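PDB 6D6J: HIT family hydrolase from Legionella pneumophila subsp. pneumophila, which binds zinc and probably hydrolyses nucleotide substrates through a covalent nucleotidyl-histidine intermediate, as HIT-family enzymes do. Local coordinates for the interface of chains A and B. Residues are numbered along the deposited sequence; one frame, centred on the assembly and turned at random. Chains: chain A/B, HIT family hydrolase.

Two separate patches of the two-fold interface are described here, their C-alpha centres about 20 Å apart and with no residue in common. In contact 1 the C-terminal segment of chain B lies against strands 44-50, 89-95 and 108-112 and the loop residue A:Gln41 of chain A. Contact 2 sets helix 62-81 of chain B against helix 65-82 of chain A and the turns before it. The centre of contact 1 lies about 9 Å, and that of contact 2 about 12 Å, from the predicted nucleophile A:His107. Helix packing and tail exchange, each repeated by symmetry, fit the dimer typical of HIT proteins.

Contact 1: the interface of chains A and B. Residues chain A 41, 45, 92, 94, 109, 111; chain B 118-120.
B:Trp118 pushes the rim of its six-membered ring against the face of A:His109. Its CH2 sits 3.4 Å above the imidazole plane, over the centre, and the two rings meet edge-to-face with their planes 56° apart. The nearest carbons are A:His109 CE1 and B:Trp118 CZ2, at 3.4 Å. Farther along the same indole rim, A:Asn94 brings its amide ND2 to 3.3 Å from B:Trp118 CZ3, the amide standing almost upright to the ring at 82°. At the pyrrole end A:Gln41 lays its CG against the indole NE1, a packing contact; its terminal amide is tilted only modestly from the indole plane, and A:Gln41 OE1 continues to the ring of B:Pro119, 3.4 Å from B:Pro119 CB. The bend at chi2 (-62°) turns that amide along the tryptophan. B:Pro119 follows a cis peptide bond, which helps set the course of the tail here. B:Pro120 comes back under the indole, its CD covering one face near the rim, and B:Pro120 turns its ring carbon CG toward the A:Leu111 methyl CD1, 3.6 Å away; A:Val92 CG2 flanks the same proline.

Behind this first shell, A:His45 fixes the rotation of A:His109 through a nearly straight hydrogen bond between A:His45 NE2 and A:His109 ND1 (2.9 Å). The backbone N of A:Gln41 donates to A:His45 ND1, close to the imidazole plane, while A:Leu111 CD2 covers one face of that ring. Both nitrogens of A:His45 are therefore engaged, and the relay ties the A:Gln41 loop to the triad strand. A:His109 closes the histidine triad motif, so the tail of one subunit helps build the surroundings of the other's active site; by analogy with the family, it may help shape the substrate pocket.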
loop_
_atom_site.group_PDB
_atom_site.type_symbol
_atom_site.label_atom_id
_atom_site.label_comp_id
_atom_site.label_asym_id
_atom_site.label_seq_id
_atom_site.Cartn_x
_atom_site.Cartn_y
_atom_site.Cartn_z
ATOM N N GLN A 41 6.529 9.282 -11.864
ATOM C CA GLN A 41 5.519 8.699 -12.740
ATOM C C GLN A 41 4.200 9.435 -12.655
ATOM O O GLN A 41 3.222 9.017 -13.282
ATOM C CB GLN A 41 5.322 7.218 -12.417
ATOM C CG GLN A 41 6.595 6.392 -12.523
ATOM C CD GLN A 41 7.164 6.392 -13.928
ATOM O OE1 GLN A 41 6.577 5.824 -14.849
ATOM N NE2 GLN A 41 8.296 7.057 -14.107
ATOM N N HIS A 45 5.182 12.322 -6.949
ATOM C CA HIS A 45 5.686 10.964 -6.790
ATOM C C HIS A 45 6.704 11.018 -5.661
ATOM O O HIS A 45 7.826 11.483 -5.858
ATOM C CB HIS A 45 6.287 10.429 -8.083
ATOM C CG HIS A 45 6.638 8.982 -8.013
ATOM N ND1 HIS A 45 7.019 8.267 -9.127
ATOM C CD2 HIS A 45 6.665 8.116 -6.969
ATOM C CE1 HIS A 45 7.277 7.020 -8.770
ATOM N NE2 HIS A 45 7.067 6.899 -7.468
ATOM N N VAL A 92 1.667 2.553 -3.186
ATOM C CA VAL A 92 2.136 1.295 -3.778
ATOM C C VAL A 92 3.360 0.769 -3.036
ATOM O O VAL A 92 4.343 1.501 -2.860
ATOM C CB VAL A 92 2.486 1.461 -5.268
ATOM C CG1 VAL A 92 2.923 0.131 -5.883
ATOM C CG2 VAL A 92 1.333 2.049 -6.053
ATOM N N ASN A 94 6.018 -2.254 -3.946
ATOM C CA ASN A 94 6.496 -3.318 -4.825
ATOM C C ASN A 94 7.256 -4.327 -3.984
ATOM O O ASN A 94 8.088 -3.941 -3.160
ATOM C CB ASN A 94 7.420 -2.744 -5.904
ATOM C CG ASN A 94 6.680 -1.890 -6.898
ATOM O OD1 ASN A 94 5.452 -1.897 -6.953
ATOM N ND2 ASN A 94 7.425 -1.169 -7.714
ATOM N N HIS A 109 5.533 4.073 -2.343
ATOM C CA HIS A 109 5.322 5.105 -3.355
ATOM C C HIS A 109 4.005 5.813 -3.076
ATOM O O HIS A 109 2.986 5.162 -2.829
ATOM C CB HIS A 109 5.179 4.493 -4.751
ATOM C CG HIS A 109 6.389 3.770 -5.238
ATOM N ND1 HIS A 109 7.330 4.360 -6.061
ATOM C CD2 HIS A 109 6.796 2.497 -5.030
ATOM C CE1 HIS A 109 8.277 3.474 -6.323
ATOM N NE2 HIS A 109 7.974 2.335 -5.717
ATOM N N LEU A 111 1.669 8.434 -5.179
ATOM C CA LEU A 111 1.497 8.989 -6.519
ATOM C C LEU A 111 0.185 9.745 -6.615
ATOM O O LEU A 111 -0.842 9.267 -6.142
ATOM C CB LEU A 111 1.474 7.856 -7.554
ATOM C CG LEU A 111 2.772 7.064 -7.650
ATOM C CD1 LEU A 111 2.472 5.583 -7.688
ATOM C CD2 LEU A 111 3.501 7.526 -8.884
ATOM N N TRP B 118 5.747 -0.954 -14.718
ATOM C CA TRP B 118 5.891 0.401 -14.209
ATOM C C TRP B 118 5.594 1.361 -15.355
ATOM O O TRP B 118 6.096 1.157 -16.469
ATOM C CB TRP B 118 7.323 0.613 -13.694
ATOM C CG TRP B 118 7.456 1.698 -12.657
ATOM C CD1 TRP B 118 8.178 2.863 -12.751
ATOM C CD2 TRP B 118 6.860 1.706 -11.355
ATOM N NE1 TRP B 118 8.075 3.580 -11.580
ATOM C CE2 TRP B 118 7.273 2.891 -10.706
ATOM C CE3 TRP B 118 6.033 0.805 -10.663
ATOM C CZ2 TRP B 118 6.878 3.207 -9.405
ATOM C CZ3 TRP B 118 5.645 1.115 -9.370
ATOM C CH2 TRP B 118 6.061 2.312 -8.757
ATOM N N PRO B 119 4.780 2.407 -15.140
ATOM C CA PRO B 119 4.211 2.861 -13.864
ATOM C C PRO B 119 3.053 1.979 -13.388
ATOM O O PRO B 119 2.486 1.204 -14.173
ATOM C CB PRO B 119 3.654 4.255 -14.213
ATOM C CG PRO B 119 3.299 4.156 -15.684
ATOM C CD PRO B 119 4.402 3.291 -16.264
ATOM N N PRO B 120 2.674 2.121 -12.123
ATOM C CA PRO B 120 1.577 1.297 -11.565
ATOM C C PRO B 120 0.232 1.970 -11.817
ATOM O O PRO B 120 -0.481 2.397 -10.895
ATOM C CB PRO B 120 1.933 1.260 -10.078
ATOM C CG PRO B 120 2.504 2.636 -9.837
ATOM C CD PRO B 120 3.250 3.013 -11.097
#

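Contact 2: the interface of chains A and B. Residues chain A 57, 60-62, 65, 68; chain B 72-73, 76.
With CG1 beside its backbone N (chi1 -67°), B:Ile73 projects from helix 62-81 toward chain A and spreads its branches over several neighbours. B:Lys76 takes a more folded path: chi1 of 70° sets CG between the backbone N and the carbonyl carbon, and further bends at chi2 and chi3 wrap the chain around the A:Ile57 to A:Val60 turn instead of letting it run straight out.

The isoleucine fills the middle of the patch. B:Ile73 CG1 packs against A:Val60 CG1 at 3.7 Å, the two side chains crossing at about a right angle, and A:Leu68 CD1 leans on the same methylene. The tip, B:Ile73 CD1, reaches A:Ser65 CB, also at 3.7 Å, at the start of helix 65-82. The other branch, B:Ile73 CG2, points to the carboxylate of A:Asp62, 3.5 Å from A:Asp62 OD1, a van der Waals contact at the margin of the apolar cluster. The preceding residue, B:Leu72, offers CD2 to both methyls of A:Leu68, again with the side chains roughly perpendicular; B:Leu72 CD2 lies 4.0 Å from A:Leu68 CD2, ordinary methyl contact.

Along the lysine, the aliphatic part does the apolar work: B:Lys76 CB rests on A:Ile57 CG2 at 3.8 Å and CG passes A:Val60 CG1. Its CE then runs by the carbonyl oxygen of A:Ile57, which carries the terminal nitrogen NZ on toward the A:Val60 carbonyl. On chain A, the turn is steadied at the helix start by A:Ser65 OG donating to A:Asp62 O at 3.2 Å, almost in line with the carbonyl bond. A polar link across the interface is made by B:Lys76 NZ, which donates to the main-chain A:Val60 O at 2.8 Å, in the carbonyl plane on a lone pair, with a C=O...N angle of 145°.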
loop_
_atom_site.group_PDB
_atom_site.type_symbol
_atom_site.label_atom_id
_atom_site.label_comp_id
_atom_site.label_asym_id
_atom_site.label_seq_id
_atom_site.Cartn_x
_atom_site.Cartn_y
_atom_site.Cartn_z
ATOM N N ILE A 57 9.100 -6.250 1.785
ATOM C CA ILE A 57 7.869 -6.484 2.540
ATOM C C ILE A 57 7.736 -7.952 2.928
ATOM O O ILE A 57 7.109 -8.276 3.944
ATOM C CB ILE A 57 6.656 -5.940 1.750
ATOM C CG1 ILE A 57 6.706 -4.407 1.708
ATOM C CG2 ILE A 57 5.323 -6.448 2.300
ATOM C CD1 ILE A 57 6.385 -3.710 3.022
ATOM N N VAL A 60 8.529 -8.579 6.586
ATOM C CA VAL A 60 7.801 -7.890 7.650
ATOM C C VAL A 60 7.308 -8.865 8.714
ATOM O O VAL A 60 6.925 -10.011 8.428
ATOM C CB VAL A 60 6.652 -7.096 6.999
ATOM C CG1 VAL A 60 5.457 -6.906 7.943
ATOM C CG2 VAL A 60 7.195 -5.767 6.432
ATOM N N ASN A 61 7.312 -8.398 9.967
ATOM C CA ASN A 61 6.798 -9.171 11.095
ATOM C C ASN A 61 5.783 -8.326 11.869
ATOM O O ASN A 61 5.567 -7.137 11.583
ATOM C CB ASN A 61 7.937 -9.718 11.983
ATOM C CG ASN A 61 8.789 -8.614 12.603
ATOM O OD1 ASN A 61 8.282 -7.527 12.912
ATOM N ND2 ASN A 61 10.086 -8.873 12.769
ATOM N N ASP A 62 5.140 -8.948 12.860
ATOM C CA ASP A 62 4.105 -8.232 13.607
ATOM C C ASP A 62 4.679 -7.112 14.457
ATOM O O ASP A 62 3.981 -6.123 14.732
ATOM C CB ASP A 62 3.255 -9.206 14.426
ATOM C CG ASP A 62 2.322 -10.000 13.543
ATOM O OD1 ASP A 62 1.357 -9.402 13.024
ATOM O OD2 ASP A 62 2.565 -11.197 13.324
ATOM N N SER A 65 4.370 -3.449 13.208
ATOM C CA SER A 65 3.097 -2.754 13.027
ATOM C C SER A 65 3.191 -1.274 13.388
ATOM O O SER A 65 2.606 -0.431 12.700
ATOM C CB SER A 65 1.966 -3.453 13.785
ATOM O OG SER A 65 2.210 -3.487 15.178
ATOM N N LEU A 68 5.049 0.473 10.462
ATOM C CA LEU A 68 4.239 0.485 9.251
ATOM C C LEU A 68 3.057 1.439 9.381
ATOM O O LEU A 68 2.720 2.150 8.426
ATOM C CB LEU A 68 3.776 -0.920 8.914
ATOM C CG LEU A 68 4.909 -1.881 8.524
ATOM C CD1 LEU A 68 4.376 -3.291 8.402
ATOM C CD2 LEU A 68 5.605 -1.460 7.231
ATOM N N LEU B 72 -1.868 -4.538 6.162
ATOM C CA LEU B 72 -0.651 -4.697 5.372
ATOM C C LEU B 72 0.117 -5.951 5.780
ATOM O O LEU B 72 0.551 -6.732 4.920
ATOM C CB LEU B 72 0.197 -3.437 5.528
ATOM C CG LEU B 72 1.589 -3.453 4.924
ATOM C CD1 LEU B 72 1.550 -3.753 3.445
ATOM C CD2 LEU B 72 2.265 -2.108 5.162
ATOM N N ILE B 73 0.253 -6.189 7.087
ATOM C CA ILE B 73 0.927 -7.396 7.551
ATOM C C ILE B 73 0.172 -8.638 7.097
ATOM O O ILE B 73 0.778 -9.609 6.632
ATOM C CB ILE B 73 1.113 -7.342 9.075
ATOM C CG1 ILE B 73 2.097 -6.226 9.452
ATOM C CG2 ILE B 73 1.618 -8.691 9.609
ATOM C CD1 ILE B 73 2.022 -5.814 10.915
ATOM N N LYS B 76 0.939 -9.455 3.462
ATOM C CA LYS B 76 2.215 -10.124 3.202
ATOM C C LYS B 76 2.190 -11.585 3.630
ATOM O O LYS B 76 2.839 -12.426 2.998
ATOM C CB LYS B 76 3.429 -9.345 3.744
ATOM C CG LYS B 76 3.663 -9.231 5.242
ATOM C CD LYS B 76 4.333 -10.482 5.902
ATOM C CE LYS B 76 5.668 -10.953 5.311
ATOM N NZ LYS B 76 6.417 -11.790 6.322
#